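PDB 5FXU: envelope polyprotein from Puumala orthohantavirus, which forms, as the Gn ectodomain, part of the antigenic hantaviral surface spike and probably contributes, with its partner Gc, to entry into host cells. Local coordinates for residues Thr32-Leu37 / Tyr321-Gly326; Thr284-Ala287 / Ser293-Ile296; Lys207-Phe212 / Val312-Asp317; Ser139-Leu144 / Arg148-Tyr153. All blocks are in the same frame, centred on the assembly; numbering follows the deposited sequence.

Contact 1: residues Thr32-Leu37 / Tyr321-Gly326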
loop_
_atom_site.group_PDB
_atom_site.type_symbol
_atom_site.label_atom_id
_atom_site.label_comp_id
_atom_site.label_asym_id
_atom_site.label_seq_id
_atom_site.Cartn_x
_atom_site.Cartn_y
_atom_site.Cartn_z
ATOM N N THR A 32 -14.263 13.328 10.501
ATOM C CA THR A 32 -13.791 14.111 11.654
ATOM C C THR A 32 -13.014 13.265 12.658
ATOM O O THR A 32 -12.102 13.761 13.302
ATOM C CB THR A 32 -14.942 14.843 12.379
ATOM O OG1 THR A 32 -15.970 13.911 12.713
ATOM C CG2 THR A 32 -15.544 15.939 11.488
ATOM N N GLN A 33 -13.345 11.982 12.747
ATOM C CA GLN A 33 -12.619 11.052 13.605
ATOM C C GLN A 33 -11.296 10.530 13.072
ATOM O O GLN A 33 -10.518 9.972 13.845
ATOM C CB GLN A 33 -13.526 9.891 13.995
ATOM C CG GLN A 33 -14.654 10.320 14.917
ATOM C CD GLN A 33 -15.587 9.182 15.276
ATOM O OE1 GLN A 33 -15.208 8.000 15.258
ATOM N NE2 GLN A 33 -16.831 9.539 15.625
ATOM N N VAL A 34 -11.025 10.715 11.784
ATOM C CA VAL A 34 -9.843 10.138 11.131
ATOM C C VAL A 34 -8.564 10.766 11.640
ATOM O O VAL A 34 -7.569 10.069 11.864
ATOM C CB VAL A 34 -9.927 10.286 9.594
ATOM C CG1 VAL A 34 -8.657 9.844 8.905
ATOM C CG2 VAL A 34 -11.099 9.483 9.048
ATOM N N GLU A 35 -8.592 12.081 11.839
ATOM C CA GLU A 35 -7.428 12.814 12.356
ATOM C C GLU A 35 -7.028 12.403 13.800
ATOM O O GLU A 35 -5.869 12.558 14.190
ATOM C CB GLU A 35 -7.645 14.343 12.209
ATOM C CG GLU A 35 -7.757 14.859 10.756
ATOM C CD GLU A 35 -9.190 15.106 10.250
ATOM O OE1 GLU A 35 -10.122 14.368 10.670
ATOM O OE2 GLU A 35 -9.366 15.994 9.378
ATOM N N SER A 36 -7.971 11.847 14.564
ATOM C CA SER A 36 -7.713 11.331 15.919
ATOM C C SER A 36 -7.252 9.876 16.013
ATOM O O SER A 36 -6.890 9.432 17.097
ATOM C CB SER A 36 -8.977 11.469 16.767
ATOM O OG SER A 36 -9.336 12.828 16.867
ATOM N N LEU A 37 -7.291 9.124 14.917
ATOM C CA LEU A 37 -7.054 7.677 14.978
ATOM C C LEU A 37 -5.622 7.321 15.387
ATOM O O LEU A 37 -4.667 7.781 14.778
ATOM C CB LEU A 37 -7.403 7.008 13.641
ATOM C CG LEU A 37 -8.884 6.940 13.261
ATOM C CD1 LEU A 37 -9.037 6.216 11.933
ATOM C CD2 LEU A 37 -9.739 6.268 14.334
ATOM N N TYR A 321 2.292 14.427 -0.296
ATOM C CA TYR A 321 1.335 13.392 0.061
ATOM C C TYR A 321 -0.079 13.944 0.016
ATOM O O TYR A 321 -0.329 15.055 0.460
ATOM C CB TYR A 321 1.636 12.817 1.455
ATOM C CG TYR A 321 2.899 12.018 1.543
ATOM C CD1 TYR A 321 2.908 10.690 1.189
ATOM C CD2 TYR A 321 4.098 12.589 2.001
ATOM C CE1 TYR A 321 4.067 9.933 1.270
ATOM C CE2 TYR A 321 5.274 11.844 2.088
ATOM C CZ TYR A 321 5.250 10.506 1.713
ATOM O OH TYR A 321 6.388 9.733 1.749
ATOM N N ILE A 322 -0.990 13.155 -0.513
ATOM C CA ILE A 322 -2.369 13.562 -0.724
ATOM C C ILE A 322 -3.329 12.596 -0.082
ATOM O O ILE A 322 -3.154 11.411 -0.156
ATOM C CB ILE A 322 -2.688 13.672 -2.230
ATOM C CG1 ILE A 322 -1.912 14.848 -2.806
ATOM C CG2 ILE A 322 -4.164 13.966 -2.483
ATOM C CD1 ILE A 322 -1.128 14.433 -3.998
ATOM N N TRP A 323 -4.324 13.154 0.582
ATOM C CA TRP A 323 -5.461 12.440 1.072
ATOM C C TRP A 323 -6.698 13.052 0.398
ATOM O O TRP A 323 -6.998 14.221 0.616
ATOM C CB TRP A 323 -5.539 12.606 2.592
ATOM C CG TRP A 323 -6.737 11.969 3.199
ATOM C CD1 TRP A 323 -7.311 10.814 2.838
ATOM C CD2 TRP A 323 -7.482 12.467 4.303
ATOM N NE1 TRP A 323 -8.377 10.563 3.630
ATOM C CE2 TRP A 323 -8.504 11.568 4.544
ATOM C CE3 TRP A 323 -7.359 13.590 5.125
ATOM C CZ2 TRP A 323 -9.424 11.740 5.572
ATOM C CZ3 TRP A 323 -8.259 13.772 6.142
ATOM C CH2 TRP A 323 -9.289 12.848 6.360
ATOM N N ALA A 324 -7.406 12.261 -0.407
ATOM C CA ALA A 324 -8.471 12.776 -1.244
ATOM C C ALA A 324 -9.778 12.029 -1.059
ATOM O O ALA A 324 -10.153 11.200 -1.877
ATOM C CB ALA A 324 -8.032 12.766 -2.700
ATOM N N PRO A 325 -10.477 12.315 0.031
ATOM C CA PRO A 325 -11.704 11.577 0.290
ATOM C C PRO A 325 -12.776 11.953 -0.699
ATOM O O PRO A 325 -12.957 13.137 -0.993
ATOM C CB PRO A 325 -12.093 11.991 1.698
ATOM C CG PRO A 325 -11.246 13.146 2.068
ATOM C CD PRO A 325 -10.038 13.116 1.193
ATOM N N GLY A 326 -13.442 10.941 -1.238
ATOM C CA GLY A 326 -14.472 11.126 -2.251
ATOM C C GLY A 326 -13.931 11.365 -3.652
ATOM O O GLY A 326 -14.686 11.689 -4.542
#

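Contact 2: residues Thr284-Ala287 / Ser293-Ile296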
loop_
_atom_site.group_PDB
_atom_site.type_symbol
_atom_site.label_atom_id
_atom_site.label_comp_id
_atom_site.label_asym_id
_atom_site.label_seq_id
_atom_site.Cartn_x
_atom_site.Cartn_y
_atom_site.Cartn_z
ATOM N N THR A 284 -10.285 18.859 -10.330
ATOM C CA THR A 284 -8.899 19.252 -10.233
ATOM C C THR A 284 -8.691 19.974 -8.926
ATOM O O THR A 284 -9.654 20.341 -8.244
ATOM C CB THR A 284 -8.496 20.165 -11.396
ATOM O OG1 THR A 284 -9.356 21.324 -11.414
ATOM C CG2 THR A 284 -8.608 19.426 -12.726
ATOM N N GLY A 285 -7.432 20.169 -8.562
ATOM C CA GLY A 285 -7.132 20.875 -7.325
ATOM C C GLY A 285 -5.681 21.221 -7.169
ATOM O O GLY A 285 -4.865 20.845 -8.003
ATOM N N LYS A 286 -5.382 21.916 -6.068
ATOM C CA LYS A 286 -4.041 22.400 -5.772
ATOM C C LYS A 286 -3.388 21.618 -4.649
ATOM O O LYS A 286 -3.880 21.608 -3.515
ATOM C CB LYS A 286 -4.104 23.860 -5.383
ATOM C CG LYS A 286 -4.839 24.729 -6.394
ATOM C CD LYS A 286 -5.107 26.109 -5.816
ATOM C CE LYS A 286 -5.585 27.044 -6.904
ATOM N NZ LYS A 286 -6.091 28.307 -6.310
ATOM N N ALA A 287 -2.282 20.958 -4.973
ATOM C CA ALA A 287 -1.515 20.193 -3.997
ATOM C C ALA A 287 -0.039 20.536 -4.150
ATOM O O ALA A 287 0.516 20.296 -5.215
ATOM C CB ALA A 287 -1.748 18.718 -4.197
ATOM N N SER A 293 -1.733 27.271 -9.261
ATOM C CA SER A 293 -2.500 26.524 -10.252
ATOM C C SER A 293 -2.646 25.077 -9.840
ATOM O O SER A 293 -1.942 24.592 -8.947
ATOM C CB SER A 293 -1.809 26.594 -11.604
ATOM O OG SER A 293 -1.859 27.942 -12.045
ATOM N N ASP A 294 -3.550 24.392 -10.527
ATOM C CA ASP A 294 -3.851 22.996 -10.255
ATOM C C ASP A 294 -2.706 22.060 -10.580
ATOM O O ASP A 294 -2.079 22.195 -11.612
ATOM C CB ASP A 294 -5.071 22.557 -11.047
ATOM C CG ASP A 294 -6.355 23.168 -10.528
ATOM O OD1 ASP A 294 -6.397 23.670 -9.374
ATOM O OD2 ASP A 294 -7.336 23.121 -11.294
ATOM N N THR A 295 -2.443 21.131 -9.665
ATOM C CA THR A 295 -1.349 20.165 -9.778
ATOM C C THR A 295 -1.817 18.726 -9.697
ATOM O O THR A 295 -1.013 17.814 -9.793
ATOM C CB THR A 295 -0.312 20.417 -8.672
ATOM O OG1 THR A 295 -0.954 20.358 -7.395
ATOM C CG2 THR A 295 0.331 21.791 -8.854
ATOM N N ILE A 296 -3.117 18.521 -9.545
ATOM C CA ILE A 296 -3.681 17.182 -9.386
ATOM C C ILE A 296 -5.068 17.111 -10.017
ATOM O O ILE A 296 -5.784 18.101 -10.040
ATOM C CB ILE A 296 -3.723 16.779 -7.885
ATOM C CG1 ILE A 296 -3.912 15.264 -7.741
ATOM C CG2 ILE A 296 -4.769 17.588 -7.109
ATOM C CD1 ILE A 296 -3.936 14.792 -6.315
#

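Contact 3: residues Lys207-Phe212 / Val312-Asp317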
loop_
_atom_site.group_PDB
_atom_site.type_symbol
_atom_site.label_atom_id
_atom_site.label_comp_id
_atom_site.label_asym_id
_atom_site.label_seq_id
_atom_site.Cartn_x
_atom_site.Cartn_y
_atom_site.Cartn_z
ATOM N N LYS A 207 13.739 7.216 -10.000
ATOM C CA LYS A 207 12.571 7.862 -10.634
ATOM C C LYS A 207 11.508 6.796 -11.003
ATOM O O LYS A 207 11.369 6.354 -12.152
ATOM C CB LYS A 207 12.957 8.799 -11.813
ATOM C CG LYS A 207 13.136 10.318 -11.527
ATOM C CD LYS A 207 14.445 10.688 -10.875
ATOM C CE LYS A 207 14.985 12.047 -11.349
ATOM N NZ LYS A 207 14.259 13.164 -10.702
ATOM N N LEU A 208 10.740 6.402 -9.985
ATOM C CA LEU A 208 9.770 5.313 -10.096
ATOM C C LEU A 208 8.732 5.503 -11.217
ATOM O O LEU A 208 8.450 4.554 -11.953
ATOM C CB LEU A 208 9.089 5.094 -8.751
ATOM C CG LEU A 208 8.026 4.008 -8.630
ATOM C CD1 LEU A 208 8.613 2.654 -9.006
ATOM C CD2 LEU A 208 7.478 3.993 -7.211
ATOM N N GLU A 209 8.196 6.712 -11.377
ATOM C CA GLU A 209 7.167 6.932 -12.389
ATOM C C GLU A 209 7.726 6.817 -13.807
ATOM O O GLU A 209 6.991 6.430 -14.730
ATOM C CB GLU A 209 6.461 8.273 -12.190
ATOM C CG GLU A 209 5.247 8.508 -13.080
ATOM C CD GLU A 209 4.200 7.390 -13.040
ATOM O OE1 GLU A 209 3.966 6.788 -11.975
ATOM O OE2 GLU A 209 3.560 7.138 -14.079
ATOM N N LYS A 210 9.019 7.111 -13.987
ATOM C CA LYS A 210 9.680 6.854 -15.277
ATOM C C LYS A 210 9.655 5.379 -15.649
ATOM O O LYS A 210 9.464 5.046 -16.829
ATOM C CB LYS A 210 11.115 7.384 -15.310
ATOM C CG LYS A 210 11.213 8.913 -15.276
ATOM C CD LYS A 210 12.600 9.395 -15.700
ATOM C CE LYS A 210 12.705 10.945 -15.847
ATOM N NZ LYS A 210 11.568 11.756 -16.418
ATOM N N SER A 211 9.800 4.495 -14.663
ATOM C CA SER A 211 9.703 3.064 -14.924
ATOM C C SER A 211 8.338 2.700 -15.442
ATOM O O SER A 211 8.225 1.977 -16.428
ATOM C CB SER A 211 10.018 2.230 -13.683
ATOM O OG SER A 211 11.248 2.629 -13.084
ATOM N N PHE A 212 7.287 3.266 -14.852
ATOM C CA PHE A 212 5.927 3.022 -15.343
ATOM C C PHE A 212 5.744 3.556 -16.761
ATOM O O PHE A 212 5.116 2.920 -17.601
ATOM C CB PHE A 212 4.862 3.647 -14.408
ATOM C CG PHE A 212 4.635 2.878 -13.151
ATOM C CD1 PHE A 212 3.945 1.684 -13.182
ATOM C CD2 PHE A 212 5.127 3.334 -11.938
ATOM C CE1 PHE A 212 3.758 0.957 -12.033
ATOM C CE2 PHE A 212 4.930 2.610 -10.777
ATOM C CZ PHE A 212 4.245 1.419 -10.826
ATOM N N VAL A 312 0.877 9.988 -3.584
ATOM C CA VAL A 312 1.884 11.028 -3.737
ATOM C C VAL A 312 1.832 11.536 -5.171
ATOM O O VAL A 312 1.611 10.771 -6.088
ATOM C CB VAL A 312 3.293 10.451 -3.470
ATOM C CG1 VAL A 312 4.366 11.508 -3.476
ATOM C CG2 VAL A 312 3.333 9.776 -2.113
ATOM N N LEU A 313 2.048 12.829 -5.357
ATOM C CA LEU A 313 2.255 13.385 -6.683
ATOM C C LEU A 313 3.498 12.807 -7.319
ATOM O O LEU A 313 4.542 12.744 -6.669
ATOM C CB LEU A 313 2.441 14.898 -6.606
ATOM C CG LEU A 313 1.240 15.747 -6.198
ATOM C CD1 LEU A 313 1.644 17.182 -6.317
ATOM C CD2 LEU A 313 0.003 15.482 -7.027
ATOM N N THR A 314 3.406 12.416 -8.586
ATOM C CA THR A 314 4.579 11.895 -9.297
ATOM C C THR A 314 5.528 13.004 -9.728
ATOM O O THR A 314 6.695 12.751 -9.954
ATOM C CB THR A 314 4.184 11.083 -10.528
ATOM O OG1 THR A 314 3.489 11.922 -11.452
ATOM C CG2 THR A 314 3.305 9.898 -10.160
ATOM N N ALA A 315 5.023 14.236 -9.819
ATOM C CA ALA A 315 5.773 15.359 -10.363
ATOM C C ALA A 315 6.898 15.864 -9.475
ATOM O O ALA A 315 7.880 16.404 -9.990
ATOM C CB ALA A 315 4.845 16.526 -10.727
ATOM N N LYS A 316 6.762 15.746 -8.158
ATOM C CA LYS A 316 7.769 16.338 -7.259
ATOM C C LYS A 316 8.714 15.308 -6.671
ATOM O O LYS A 316 8.271 14.334 -6.054
ATOM C CB LYS A 316 7.095 17.135 -6.130
ATOM C CG LYS A 316 6.247 18.313 -6.602
ATOM C CD LYS A 316 7.055 19.312 -7.404
ATOM C CE LYS A 316 6.226 20.545 -7.707
ATOM N NZ LYS A 316 7.041 21.528 -8.476
ATOM N N ASP A 317 10.013 15.554 -6.868
ATOM C CA ASP A 317 11.092 14.797 -6.218
ATOM C C ASP A 317 10.835 14.590 -4.735
ATOM O O ASP A 317 10.854 13.459 -4.234
ATOM C CB ASP A 317 12.445 15.514 -6.368
ATOM C CG ASP A 317 13.063 15.360 -7.768
ATOM O OD1 ASP A 317 12.615 16.090 -8.689
ATOM O OD2 ASP A 317 13.997 14.529 -7.946
#

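Contact 4: residues Ser139-Leu144 / Arg148-Tyr153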
loop_
_atom_site.group_PDB
_atom_site.type_symbol
_atom_site.label_atom_id
_atom_site.label_comp_id
_atom_site.label_asym_id
_atom_site.label_seq_id
_atom_site.Cartn_x
_atom_site.Cartn_y
_atom_site.Cartn_z
ATOM N N SER A 139 -2.797 -15.237 19.787
ATOM C CA SER A 139 -3.680 -14.133 19.478
ATOM C C SER A 139 -3.373 -12.941 20.339
ATOM O O SER A 139 -2.833 -13.075 21.428
ATOM C CB SER A 139 -5.156 -14.536 19.630
ATOM O OG SER A 139 -5.425 -15.095 20.901
ATOM N N CYS A 140 -3.715 -11.767 19.836
ATOM C CA CYS A 140 -3.564 -10.540 20.596
ATOM C C CYS A 140 -4.470 -9.472 19.991
ATOM O O CYS A 140 -5.209 -9.755 19.051
ATOM C CB CYS A 140 -2.097 -10.120 20.664
ATOM S SG CYS A 140 -1.332 -9.816 19.063
ATOM N N LEU A 141 -4.462 -8.271 20.569
ATOM C CA LEU A 141 -5.425 -7.236 20.232
ATOM C C LEU A 141 -4.755 -5.960 19.783
ATOM O O LEU A 141 -3.796 -5.508 20.387
ATOM C CB LEU A 141 -6.315 -6.922 21.429
ATOM C CG LEU A 141 -7.309 -8.012 21.850
ATOM C CD1 LEU A 141 -8.073 -7.579 23.097
ATOM C CD2 LEU A 141 -8.299 -8.345 20.748
ATOM N N LEU A 142 -5.303 -5.380 18.723
ATOM C CA LEU A 142 -5.014 -4.017 18.337
ATOM C C LEU A 142 -6.310 -3.225 18.479
ATOM O O LEU A 142 -7.427 -3.752 18.343
ATOM C CB LEU A 142 -4.518 -3.944 16.888
ATOM C CG LEU A 142 -3.352 -4.840 16.447
ATOM C CD1 LEU A 142 -3.137 -4.770 14.939
ATOM C CD2 LEU A 142 -2.071 -4.433 17.156
ATOM N N GLY A 143 -6.154 -1.948 18.765
ATOM C CA GLY A 143 -7.269 -1.035 18.768
ATOM C C GLY A 143 -7.004 0.099 17.803
ATOM O O GLY A 143 -5.860 0.567 17.660
ATOM N N LEU A 144 -8.079 0.543 17.160
ATOM C CA LEU A 144 -8.044 1.718 16.298
ATOM C C LEU A 144 -9.343 2.487 16.479
ATOM O O LEU A 144 -10.424 1.987 16.130
ATOM C CB LEU A 144 -7.847 1.319 14.832
ATOM C CG LEU A 144 -7.557 2.488 13.894
ATOM C CD1 LEU A 144 -6.207 3.133 14.180
ATOM C CD2 LEU A 144 -7.604 1.997 12.454
ATOM N N ARG A 148 -11.912 -2.796 17.898
ATOM C CA ARG A 148 -10.959 -3.757 18.406
ATOM C C ARG A 148 -10.650 -4.724 17.252
ATOM O O ARG A 148 -11.543 -5.084 16.472
ATOM C CB ARG A 148 -11.538 -4.523 19.609
ATOM C CG ARG A 148 -11.680 -3.778 20.961
ATOM C CD ARG A 148 -10.773 -4.425 22.024
ATOM N NE ARG A 148 -11.292 -4.306 23.402
ATOM C CZ ARG A 148 -11.073 -3.279 24.233
ATOM N NH1 ARG A 148 -10.338 -2.229 23.868
ATOM N NH2 ARG A 148 -11.602 -3.298 25.456
ATOM N N ILE A 149 -9.387 -5.128 17.147
ATOM C CA ILE A 149 -8.955 -6.044 16.118
ATOM C C ILE A 149 -8.285 -7.225 16.783
ATOM O O ILE A 149 -7.293 -7.091 17.491
ATOM C CB ILE A 149 -7.976 -5.388 15.125
ATOM C CG1 ILE A 149 -8.473 -3.993 14.717
ATOM C CG2 ILE A 149 -7.775 -6.285 13.907
ATOM C CD1 ILE A 149 -7.515 -3.227 13.834
ATOM N N GLN A 150 -8.836 -8.393 16.503
ATOM C CA GLN A 150 -8.311 -9.661 16.951
ATOM C C GLN A 150 -7.303 -10.172 15.914
ATOM O O GLN A 150 -7.670 -10.506 14.788
ATOM C CB GLN A 150 -9.484 -10.636 17.104
ATOM C CG GLN A 150 -9.144 -12.098 17.380
ATOM C CD GLN A 150 -8.744 -12.384 18.801
ATOM O OE1 GLN A 150 -8.739 -11.505 19.655
ATOM N NE2 GLN A 150 -8.443 -13.638 19.071
ATOM N N VAL A 151 -6.035 -10.213 16.302
ATOM C CA VAL A 151 -5.002 -10.824 15.487
ATOM C C VAL A 151 -4.960 -12.285 15.867
ATOM O O VAL A 151 -4.803 -12.591 17.037
ATOM C CB VAL A 151 -3.623 -10.186 15.711
ATOM C CG1 VAL A 151 -2.603 -10.776 14.739
ATOM C CG2 VAL A 151 -3.675 -8.673 15.517
ATOM N N ASN A 152 -5.112 -13.175 14.891
ATOM C CA ASN A 152 -5.071 -14.619 15.103
ATOM C C ASN A 152 -3.935 -15.211 14.303
ATOM O O ASN A 152 -3.910 -15.107 13.068
ATOM C CB ASN A 152 -6.371 -15.291 14.685
ATOM C CG ASN A 152 -7.524 -14.951 15.613
ATOM O OD1 ASN A 152 -7.390 -14.977 16.838
ATOM N ND2 ASN A 152 -8.677 -14.646 15.029
ATOM N N TYR A 153 -3.000 -15.841 15.009
ATOM C CA TYR A 153 -1.888 -16.524 14.363
ATOM C C TYR A 153 -2.314 -17.964 14.262
ATOM O O TYR A 153 -2.663 -18.566 15.264
ATOM C CB TYR A 153 -0.620 -16.360 15.178
ATOM C CG TYR A 153 -0.123 -14.930 15.202
ATOM C CD1 TYR A 153 -0.671 -14.000 16.072
ATOM C CD2 TYR A 153 0.931 -14.517 14.385
ATOM C CE1 TYR A 153 -0.202 -12.697 16.116
ATOM C CE2 TYR A 153 1.393 -13.207 14.424
ATOM C CZ TYR A 153 0.825 -12.305 15.285
ATOM O OH TYR A 153 1.256 -10.993 15.325
#

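Contact 1: residues Thr32-Leu37 / Tyr321-Gly326
A buried, largely apolar side-chain contact joins Val-34 and Glu-35, in the loop between strands 19-30 and 39-41, to the indole of Trp-323 at the end of strand 321-323. The backbones themselves stay well apart: the nearest pair of CA atoms, in Val-34 and Pro-325, is separated by 11.1 Å, and the two segments bury only 112 Å² against each other. The long Trp-323 side chain bridges this gap. Its CG stands anti to the backbone N (chi1 177°), which carries the six-membered ring out towards the loop, where Val-34 approaches from the opposite direction. Val-34 CG1 lies 3.9 Å from Trp-323 CZ2 and 4.0 Å from CH2 of the same ring, an ordinary van der Waals fit. Glu-35 arrives differently, its side chain crossing that of Trp-323 at about a right angle. Its OE2 meets the ring edge near the ring plane, 4.1 Å from Trp-323 CZ3, while the carboxylate plane stands 89° to the indole. This OE2 also has a long, weak ion pair with Lys-59. Within 321-326, Pro-325 CD rests 3.8 Å above one indole face, offset toward its rim, so the proline two residues further on covers part of that face. The indole also touches Phe-57 and Lys-59 of strand 54-64, Leu-114 and Cys-116 of strand 107-116, and Cys-121 of strand 120-130; Cys-116 and Cys-121 are disulfide-linked, and Val-34 touches both Leu-114 and Cys-121.

Contact 2: residues Thr284-Ala287 / Ser293-Ile296
A classic beta bulge marks the place where strands 278-285 and 296-302 come together as an antiparallel pair: Thr-295 and Ile-296 both face the single residue Gly-285. The evidence lies in the carbonyl of Gly-285, which accepts two backbone bonds. Thr-295 N reaches Gly-285 O at 3.0 Å and in the carbonyl plane, whereas Ile-296 N comes to that oxygen at 3.3 Å with a tilt of 25° from the plane. In return Gly-285 N donates to Ile-296 O over 3.0 Å, completing the hydrogen-bonded pair. Thr-295 adopts a psi near 0°, an abrupt departure from extended geometry that lets consecutive amides converge on one acceptor.

Side chains reinforce the joint on both flanks. Thr-284 OG1 donates to Asp-294 OD2 at 2.7 Å, meeting the carboxylate from above its plane rather than along it. The other carboxylate oxygen, Asp-294 OD1, lies 3.5 Å from Lys-286 CG, a contact with the aliphatic stem; the ammonium group does not touch the acid. Ile-296 CG2 lies 3.4 Å from Gly-285 O, beside a residue with no side chain, and the same methyl comes within 4.3 Å of Ala-287 CB. Both Ala-287 and Ile-296 also pack on Ile-322, and thus on strand 321-323 of an adjoining sheet. Ser-83 OG is hydrogen-bonded to Lys-286 O, joining the hairpin to strand 79-89. From within the bulge, with chi1 at 56°, which turns the hydroxyl toward Ala-287, Thr-295 OG1 donates a short 2.6 Å bond to Ala-287 O.

Contact 3: residues Lys207-Phe212 / Val312-Asp317
Glu-209, in the first turn of helix 208-216, stands with its CA 6.4 Å from that of Thr-314, just past strand 310-313, while the CA atoms of Lys-207 and Asp-317 are 8.4 Å apart. Two separate side-chain meetings span the gap. In the buried one, the stem of Glu-209 lies obliquely against Thr-314: CG of Glu-209 is 3.8 Å from both CB and CG2 of Thr-314, and the glutamate, bent at chi2 (53°), brings OE1 to 3.7 Å from that methyl. Its polar end is engaged by other groups, since OE2 has a salt bridge with Lys-339 and a hydrogen bond with His-333; Thr-314 OG1 is likewise bonded to Asn-224. The second meeting is a salt bridge. Lys-207, the N-cap residue, bends along its chain to place NZ 3.1 Å from Asp-317 OD2, on the syn side and 27° out of the carboxylate plane. Gln-227 NE2 bonds the same oxygen, giving it two donors that probably fix the carboxylate's orientation. Behind these contacts the helix rests on strand 340-354, with Leu-208, Glu-209 and Phe-212 all touching Leu-341, and Phe-212 reaches on to Leu-255 and Met-258 of helix 249-260.

Contact 4: residues Ser139-Leu144 / Arg148-Tyr153
Leu-142 and Ile-149 form a hydrogen-bonded pair in the antiparallel beta hairpin of strands 139-144 and 147-155. From its CB, Leu-142 meets Ile-149 CB directly across at 4.1 Å; further out, its CG and CD1 each lie 4.0 Å from Val-151 CG2, so the chain leans diagonally from its paired residue to the next one on that face. Leu-142 also touches Cys-43, the disulfide partner of Cys-140. Two reciprocal pairs of backbone bonds fix the register: Leu-142 N to Ile-149 O at 2.9 Å with its return bond, and the equivalent exchange between Cys-140 and Val-151. The strand directions differ by 152°, a twisted antiparallel arrangement. Cys-140 SG lies at the edge of the Tyr-153 ring, near its plane. This apolar face, carrying Ile-149 and Val-151, packs on strand 120-130 through Val-125 and Leu-127. Leu-141 and Gln-150 lie on the other face, where Leu-141 CD2 approaches Gln-150 OE1 to 3.4 Å. There Gln-150, bent at chi2 (77°), turns forward along its own strand, toward Asn-152. Asn-152 ND2 is bonded to Glu-4 of strand 3-9, and its OD1 accepts a hydrogen bond from Gln-150 NE2 at 2.8 Å.

Overall arrangement
From the N terminus, residues 32-37 open the longest loop, which contact 1 closes only at 321-326, tying that loop to strand 321-323. The other three contacts nest inside it and none cross. Contact 4 closes first, as a tight hairpin. Residues 207-212 then open contact 3, and contact 2 forms and closes within that loop before 312-317 completes it, tying helix 208-216 to the chain after strand 310-313. Neighbouring strands 310-313 and 321-323 link contacts 3 and 1, and Ile-322 CD1 lies 3.7 Å from Ile-296 CD1 of contact 2. Contact 4 lies across the chain's centre from contact 2, but reaches contact 1 where Leu-144 packs on Leu-37.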